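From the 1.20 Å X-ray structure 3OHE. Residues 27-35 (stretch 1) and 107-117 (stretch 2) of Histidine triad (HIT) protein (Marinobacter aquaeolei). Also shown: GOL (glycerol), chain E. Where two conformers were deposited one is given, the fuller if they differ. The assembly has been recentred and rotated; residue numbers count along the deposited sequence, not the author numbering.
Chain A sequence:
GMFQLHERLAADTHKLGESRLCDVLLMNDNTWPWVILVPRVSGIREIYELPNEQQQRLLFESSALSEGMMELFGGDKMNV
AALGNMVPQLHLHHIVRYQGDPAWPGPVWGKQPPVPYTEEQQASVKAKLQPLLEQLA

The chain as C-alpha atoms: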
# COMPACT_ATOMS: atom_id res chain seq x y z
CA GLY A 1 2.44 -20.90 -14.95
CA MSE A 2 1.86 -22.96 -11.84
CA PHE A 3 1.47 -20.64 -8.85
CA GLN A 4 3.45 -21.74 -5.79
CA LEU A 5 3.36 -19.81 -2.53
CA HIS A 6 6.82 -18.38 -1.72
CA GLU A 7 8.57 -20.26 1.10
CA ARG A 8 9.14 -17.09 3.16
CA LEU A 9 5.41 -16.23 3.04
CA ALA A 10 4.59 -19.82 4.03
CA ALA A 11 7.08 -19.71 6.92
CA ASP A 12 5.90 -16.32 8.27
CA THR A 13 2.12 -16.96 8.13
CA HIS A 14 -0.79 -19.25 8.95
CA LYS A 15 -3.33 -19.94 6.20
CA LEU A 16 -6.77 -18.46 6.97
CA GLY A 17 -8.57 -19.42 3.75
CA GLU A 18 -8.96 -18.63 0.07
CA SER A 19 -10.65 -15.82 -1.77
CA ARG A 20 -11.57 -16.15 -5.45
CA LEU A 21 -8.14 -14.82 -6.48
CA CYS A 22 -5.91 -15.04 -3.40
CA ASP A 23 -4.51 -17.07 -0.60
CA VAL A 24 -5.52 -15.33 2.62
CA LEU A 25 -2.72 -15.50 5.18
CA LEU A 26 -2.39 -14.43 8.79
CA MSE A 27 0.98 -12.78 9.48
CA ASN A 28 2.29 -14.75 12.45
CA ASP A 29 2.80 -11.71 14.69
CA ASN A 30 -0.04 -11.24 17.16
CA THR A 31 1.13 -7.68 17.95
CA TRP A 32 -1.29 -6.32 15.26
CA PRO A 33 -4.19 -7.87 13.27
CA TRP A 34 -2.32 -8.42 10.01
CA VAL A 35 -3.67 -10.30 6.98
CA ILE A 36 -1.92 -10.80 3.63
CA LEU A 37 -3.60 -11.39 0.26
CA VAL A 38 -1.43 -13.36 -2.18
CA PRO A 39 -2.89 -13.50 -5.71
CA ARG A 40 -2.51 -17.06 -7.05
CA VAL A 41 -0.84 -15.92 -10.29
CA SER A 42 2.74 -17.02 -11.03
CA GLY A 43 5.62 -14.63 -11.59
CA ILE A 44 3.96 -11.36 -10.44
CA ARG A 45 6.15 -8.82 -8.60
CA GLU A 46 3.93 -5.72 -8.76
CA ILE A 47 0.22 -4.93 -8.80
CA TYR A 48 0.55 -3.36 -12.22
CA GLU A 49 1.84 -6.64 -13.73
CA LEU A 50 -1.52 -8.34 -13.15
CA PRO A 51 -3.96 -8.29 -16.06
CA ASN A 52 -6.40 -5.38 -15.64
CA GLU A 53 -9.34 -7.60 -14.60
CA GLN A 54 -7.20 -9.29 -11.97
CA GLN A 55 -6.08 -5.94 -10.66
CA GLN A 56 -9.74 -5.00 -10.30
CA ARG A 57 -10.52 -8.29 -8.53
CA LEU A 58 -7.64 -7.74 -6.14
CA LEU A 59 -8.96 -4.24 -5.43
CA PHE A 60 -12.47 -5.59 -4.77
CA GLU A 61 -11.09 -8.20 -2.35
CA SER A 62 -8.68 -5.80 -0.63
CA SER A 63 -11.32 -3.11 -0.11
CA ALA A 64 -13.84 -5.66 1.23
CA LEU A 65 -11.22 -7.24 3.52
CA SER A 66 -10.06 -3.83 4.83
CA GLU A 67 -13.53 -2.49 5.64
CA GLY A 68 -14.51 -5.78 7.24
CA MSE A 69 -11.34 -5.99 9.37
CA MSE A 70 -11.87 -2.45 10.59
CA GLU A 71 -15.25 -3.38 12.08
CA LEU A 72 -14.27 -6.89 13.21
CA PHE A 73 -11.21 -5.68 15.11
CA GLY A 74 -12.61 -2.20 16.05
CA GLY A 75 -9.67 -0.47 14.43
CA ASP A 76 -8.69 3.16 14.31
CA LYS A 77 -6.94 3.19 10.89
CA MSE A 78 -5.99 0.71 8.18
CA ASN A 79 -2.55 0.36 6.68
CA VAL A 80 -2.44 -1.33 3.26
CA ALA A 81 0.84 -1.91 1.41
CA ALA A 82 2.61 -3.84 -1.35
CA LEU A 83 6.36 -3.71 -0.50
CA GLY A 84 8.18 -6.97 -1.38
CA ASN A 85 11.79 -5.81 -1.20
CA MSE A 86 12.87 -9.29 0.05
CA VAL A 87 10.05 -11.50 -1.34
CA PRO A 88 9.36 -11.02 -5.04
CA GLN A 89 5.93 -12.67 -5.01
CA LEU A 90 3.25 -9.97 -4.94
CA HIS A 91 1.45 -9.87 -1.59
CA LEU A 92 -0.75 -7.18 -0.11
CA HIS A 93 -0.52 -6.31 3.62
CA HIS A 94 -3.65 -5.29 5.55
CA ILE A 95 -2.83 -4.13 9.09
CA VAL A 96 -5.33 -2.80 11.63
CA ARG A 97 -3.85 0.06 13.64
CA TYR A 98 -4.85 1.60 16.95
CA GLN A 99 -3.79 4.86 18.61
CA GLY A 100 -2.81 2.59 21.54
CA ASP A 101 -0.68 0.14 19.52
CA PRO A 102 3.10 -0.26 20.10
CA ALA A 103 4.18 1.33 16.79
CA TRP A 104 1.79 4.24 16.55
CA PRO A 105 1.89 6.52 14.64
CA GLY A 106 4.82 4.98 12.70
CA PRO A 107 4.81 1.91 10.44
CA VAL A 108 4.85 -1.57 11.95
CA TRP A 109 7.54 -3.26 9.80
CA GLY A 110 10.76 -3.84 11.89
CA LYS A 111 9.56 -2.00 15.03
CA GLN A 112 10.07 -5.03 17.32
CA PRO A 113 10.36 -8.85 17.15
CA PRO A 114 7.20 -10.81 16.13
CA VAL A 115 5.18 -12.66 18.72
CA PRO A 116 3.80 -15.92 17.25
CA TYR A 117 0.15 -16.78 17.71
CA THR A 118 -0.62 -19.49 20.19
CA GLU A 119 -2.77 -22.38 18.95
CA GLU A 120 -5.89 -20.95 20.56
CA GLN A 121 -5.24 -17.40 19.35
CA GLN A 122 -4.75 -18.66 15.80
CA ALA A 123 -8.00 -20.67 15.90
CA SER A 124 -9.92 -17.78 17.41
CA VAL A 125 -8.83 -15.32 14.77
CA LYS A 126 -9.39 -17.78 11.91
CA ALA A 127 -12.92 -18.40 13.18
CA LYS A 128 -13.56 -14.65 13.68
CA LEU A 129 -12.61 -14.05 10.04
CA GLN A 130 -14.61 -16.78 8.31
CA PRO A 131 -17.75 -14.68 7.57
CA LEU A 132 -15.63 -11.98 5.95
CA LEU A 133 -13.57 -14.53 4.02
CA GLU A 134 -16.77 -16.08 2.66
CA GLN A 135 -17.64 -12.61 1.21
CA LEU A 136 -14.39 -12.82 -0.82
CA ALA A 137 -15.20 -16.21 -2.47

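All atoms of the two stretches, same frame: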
# COMPACT_ATOMS: atom_id res chain seq x y z
N MSE A 27 -0.42 -13.02 9.09
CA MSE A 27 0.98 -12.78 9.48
C MSE A 27 1.14 -13.26 10.91
O MSE A 27 0.35 -12.86 11.77
CB MSE A 27 1.36 -11.30 9.34
CG MSE A 27 2.82 -11.03 9.63
SE MSE A 27 4.03 -11.83 8.33
CE MSE A 27 4.26 -10.26 7.25
N ASN A 28 2.15 -14.11 11.15
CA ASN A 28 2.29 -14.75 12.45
C ASN A 28 2.99 -13.87 13.51
O ASN A 28 4.02 -14.25 14.07
CB ASN A 28 3.02 -16.10 12.31
CG ASN A 28 2.88 -16.96 13.54
OD1 ASN A 28 1.94 -16.79 14.33
ND2 ASN A 28 3.82 -17.86 13.73
N ASP A 29 2.40 -12.70 13.69
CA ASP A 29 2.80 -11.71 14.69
C ASP A 29 1.51 -11.20 15.28
O ASP A 29 0.77 -10.47 14.61
CB ASP A 29 3.64 -10.59 14.06
CG ASP A 29 4.15 -9.59 15.10
OD1 ASP A 29 3.83 -9.78 16.32
OD2 ASP A 29 4.80 -8.61 14.69
N ASN A 30 1.23 -11.57 16.53
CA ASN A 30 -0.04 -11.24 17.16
C ASN A 30 -0.05 -9.82 17.72
O ASN A 30 -1.04 -9.40 18.33
CB ASN A 30 -0.47 -12.28 18.19
CG ASN A 30 0.35 -12.23 19.45
OD1 ASN A 30 1.08 -11.28 19.69
ND2 ASN A 30 0.20 -13.26 20.30
N THR A 31 1.02 -9.07 17.49
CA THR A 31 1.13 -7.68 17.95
C THR A 31 0.08 -6.77 17.28
O THR A 31 -0.40 -5.82 17.90
CB THR A 31 2.56 -7.15 17.74
OG1 THR A 31 3.47 -8.05 18.37
CG2 THR A 31 2.77 -5.72 18.34
N TRP A 32 -0.27 -7.05 16.02
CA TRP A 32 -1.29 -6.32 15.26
C TRP A 32 -2.11 -7.33 14.47
O TRP A 32 -1.54 -8.31 14.02
CB TRP A 32 -0.71 -5.31 14.23
CG TRP A 32 0.22 -4.31 14.77
CD1 TRP A 32 -0.09 -3.07 15.26
CD2 TRP A 32 1.61 -4.47 14.94
NE1 TRP A 32 1.03 -2.45 15.69
CE2 TRP A 32 2.09 -3.26 15.51
CE3 TRP A 32 2.53 -5.47 14.58
CZ2 TRP A 32 3.42 -3.07 15.80
CZ3 TRP A 32 3.82 -5.28 14.86
CH2 TRP A 32 4.27 -4.06 15.47
N PRO A 33 -3.42 -7.06 14.22
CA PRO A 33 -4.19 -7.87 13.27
C PRO A 33 -3.68 -7.60 11.87
O PRO A 33 -3.78 -6.46 11.38
CB PRO A 33 -5.64 -7.38 13.48
CG PRO A 33 -5.62 -6.64 14.83
CD PRO A 33 -4.27 -6.03 14.87
N TRP A 34 -3.12 -8.62 11.23
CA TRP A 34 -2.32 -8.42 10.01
C TRP A 34 -2.58 -9.59 9.08
O TRP A 34 -2.22 -10.73 9.37
CB TRP A 34 -0.86 -8.28 10.42
CG TRP A 34 0.16 -8.04 9.37
CD1 TRP A 34 0.05 -8.11 8.03
CD2 TRP A 34 1.51 -7.70 9.65
NE1 TRP A 34 1.27 -7.82 7.44
CE2 TRP A 34 2.20 -7.59 8.43
CE3 TRP A 34 2.23 -7.54 10.83
CZ2 TRP A 34 3.56 -7.27 8.39
CZ3 TRP A 34 3.57 -7.22 10.78
CH2 TRP A 34 4.21 -7.09 9.57
N VAL A 35 -3.26 -9.29 7.96
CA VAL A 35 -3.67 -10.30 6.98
C VAL A 35 -3.05 -9.93 5.62
O VAL A 35 -3.05 -8.74 5.23
CB VAL A 35 -5.20 -10.38 6.89
CG1 VAL A 35 -5.66 -11.30 5.75
CG2 VAL A 35 -5.79 -10.86 8.24
N PRO A 107 5.11 3.18 11.07
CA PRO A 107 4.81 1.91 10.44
C PRO A 107 5.19 0.75 11.36
O PRO A 107 6.04 0.90 12.26
CB PRO A 107 5.68 1.92 9.19
CG PRO A 107 6.82 2.89 9.50
CD PRO A 107 6.26 3.88 10.42
N VAL A 108 4.58 -0.41 11.12
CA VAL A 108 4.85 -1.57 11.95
C VAL A 108 6.10 -2.32 11.56
O VAL A 108 6.73 -2.96 12.43
CB VAL A 108 3.65 -2.55 11.99
CG1 VAL A 108 2.35 -1.82 12.41
CG2 VAL A 108 3.49 -3.33 10.70
N TRP A 109 6.50 -2.31 10.29
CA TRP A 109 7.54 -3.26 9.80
C TRP A 109 8.94 -3.03 10.40
O TRP A 109 9.54 -2.01 10.10
CB TRP A 109 7.62 -3.23 8.26
CG TRP A 109 6.32 -3.47 7.56
CD1 TRP A 109 5.73 -4.68 7.30
CD2 TRP A 109 5.44 -2.48 7.02
NE1 TRP A 109 4.53 -4.50 6.65
CE2 TRP A 109 4.34 -3.15 6.45
CE3 TRP A 109 5.49 -1.08 6.94
CZ2 TRP A 109 3.30 -2.49 5.85
CZ3 TRP A 109 4.46 -0.43 6.31
CH2 TRP A 109 3.37 -1.12 5.79
N GLY A 110 9.43 -3.96 11.25
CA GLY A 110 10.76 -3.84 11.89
C GLY A 110 10.79 -3.07 13.19
O GLY A 110 11.87 -2.82 13.73
N LYS A 111 9.62 -2.68 13.72
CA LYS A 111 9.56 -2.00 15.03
C LYS A 111 10.09 -2.87 16.19
O LYS A 111 10.85 -2.39 17.04
CB LYS A 111 8.12 -1.56 15.35
CG LYS A 111 7.92 -0.95 16.76
CD LYS A 111 8.48 0.47 16.88
CE LYS A 111 8.30 0.99 18.30
NZ LYS A 111 8.46 2.48 18.42
N GLN A 112 9.68 -4.14 16.23
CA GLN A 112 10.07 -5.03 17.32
C GLN A 112 9.90 -6.48 16.87
O GLN A 112 9.25 -6.75 15.86
CB GLN A 112 9.27 -4.72 18.57
CG GLN A 112 7.73 -4.67 18.36
CD GLN A 112 7.03 -3.97 19.50
OE1 GLN A 112 7.26 -2.78 19.75
NE2 GLN A 112 6.17 -4.70 20.21
N PRO A 113 10.49 -7.44 17.60
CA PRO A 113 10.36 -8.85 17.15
C PRO A 113 8.88 -9.34 17.08
O PRO A 113 8.08 -8.88 17.88
CB PRO A 113 11.10 -9.64 18.23
CG PRO A 113 11.98 -8.64 18.92
CD PRO A 113 11.26 -7.32 18.86
N PRO A 114 8.57 -10.27 16.18
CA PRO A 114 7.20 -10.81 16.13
C PRO A 114 6.90 -11.71 17.30
O PRO A 114 7.82 -12.36 17.85
CB PRO A 114 7.20 -11.66 14.87
CG PRO A 114 8.64 -12.12 14.76
CD PRO A 114 9.45 -10.94 15.20
N VAL A 115 5.64 -11.75 17.69
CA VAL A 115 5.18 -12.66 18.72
C VAL A 115 4.24 -13.67 18.03
O VAL A 115 3.16 -13.30 17.58
CB VAL A 115 4.46 -11.90 19.85
CG1 VAL A 115 3.88 -12.87 20.89
CG2 VAL A 115 5.41 -10.87 20.47
N PRO A 116 4.64 -14.95 17.96
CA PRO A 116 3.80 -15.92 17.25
C PRO A 116 2.46 -16.13 17.96
O PRO A 116 2.36 -16.04 19.19
CB PRO A 116 4.62 -17.20 17.28
CG PRO A 116 5.58 -17.02 18.44
CD PRO A 116 5.86 -15.56 18.53
N TYR A 117 1.43 -16.40 17.19
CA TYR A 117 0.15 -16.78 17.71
C TYR A 117 0.25 -18.10 18.45
O TYR A 117 0.85 -19.06 17.94
CB TYR A 117 -0.89 -16.92 16.56
CG TYR A 117 -1.42 -15.61 16.05
CD1 TYR A 117 -0.70 -14.81 15.17
CD2 TYR A 117 -2.67 -15.15 16.45
CE1 TYR A 117 -1.21 -13.61 14.73
CE2 TYR A 117 -3.19 -13.95 16.02
CZ TYR A 117 -2.44 -13.16 15.17
OH TYR A 117 -2.99 -11.97 14.75
C1 GOL E . 7.46 -8.29 13.04
O1 GOL E . 6.31 -8.95 12.51
C2 GOL E . 7.79 -7.15 12.09
O2 GOL E . 8.88 -6.42 12.61
C3 GOL E . 8.10 -7.69 10.69
O3 GOL E . 8.14 -6.66 9.73
O HOH W 1 -1.58 -10.83 12.78
O HOH W 2 2.35 -19.71 15.66
O HOH W 3 6.29 -6.83 16.19
O HOH W 4 5.49 -7.23 20.06

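Val-108 sits at the apolar centre of the contact. Its CA-to-CB bond points toward stretch 1, and its two methyls meet two indole faces. CG1 lies over the five-membered ring of Trp-32, 3.6 Å from the ring centroid. CG2 lies over the six-membered ring of Trp-34, with CG2 to Trp-34 CZ3 at 3.9 Å. The branched valine thus puts one methyl on each of two tryptophans in the same segment. Trp-109 adds a third indole. Its CD1 comes to 3.6 Å from Trp-34 CZ2, and the two ring planes stand at 82°.

Farther along, Tyr-117 packs on the loop before the tryptophans. Asn-30 CB sits over its ring face, 3.6 Å from the centroid, so an aliphatic carbon of a polar residue meets the ring's pi cloud.

Around this the backbones meet at one direct hydrogen bond; stretch 2 has no regular helix or strand. Asn-30 N donates to Val-115 O (2.8 Å). Side chains supply the other two direct hydrogen bonds. Asp-29 OD1 accepts from Val-115 N (3.0 Å), and Asn-28 OD1 accepts from Tyr-117 N (2.9 Å). Asp-29 OD1 also accepts from Thr-31 N (3.1 Å) and Thr-31 OG1 (2.7 Å), so one carboxylate oxygen braces its own loop and holds the partner.

Water and glycerol complete the polar edge. Water 1 links Tyr-117 OH (2.7 Å) to Trp-32 O (2.8 Å). Water 2 accepts from Asn-28 ND2 (3.1 Å) and donates to Tyr-117 O (2.8 Å). Water 4 joins Thr-31 OG1 (2.8 Å) to Gln-112 NE2 (2.6 Å). The glycerol, probably from the crystallisation liquor, also spans the stretches: its O1 donates to Asp-29 OD2 (2.7 Å), and its O2 accepts from Gly-110 N (2.9 Å), in the type II turn from Val-108 to Lys-111.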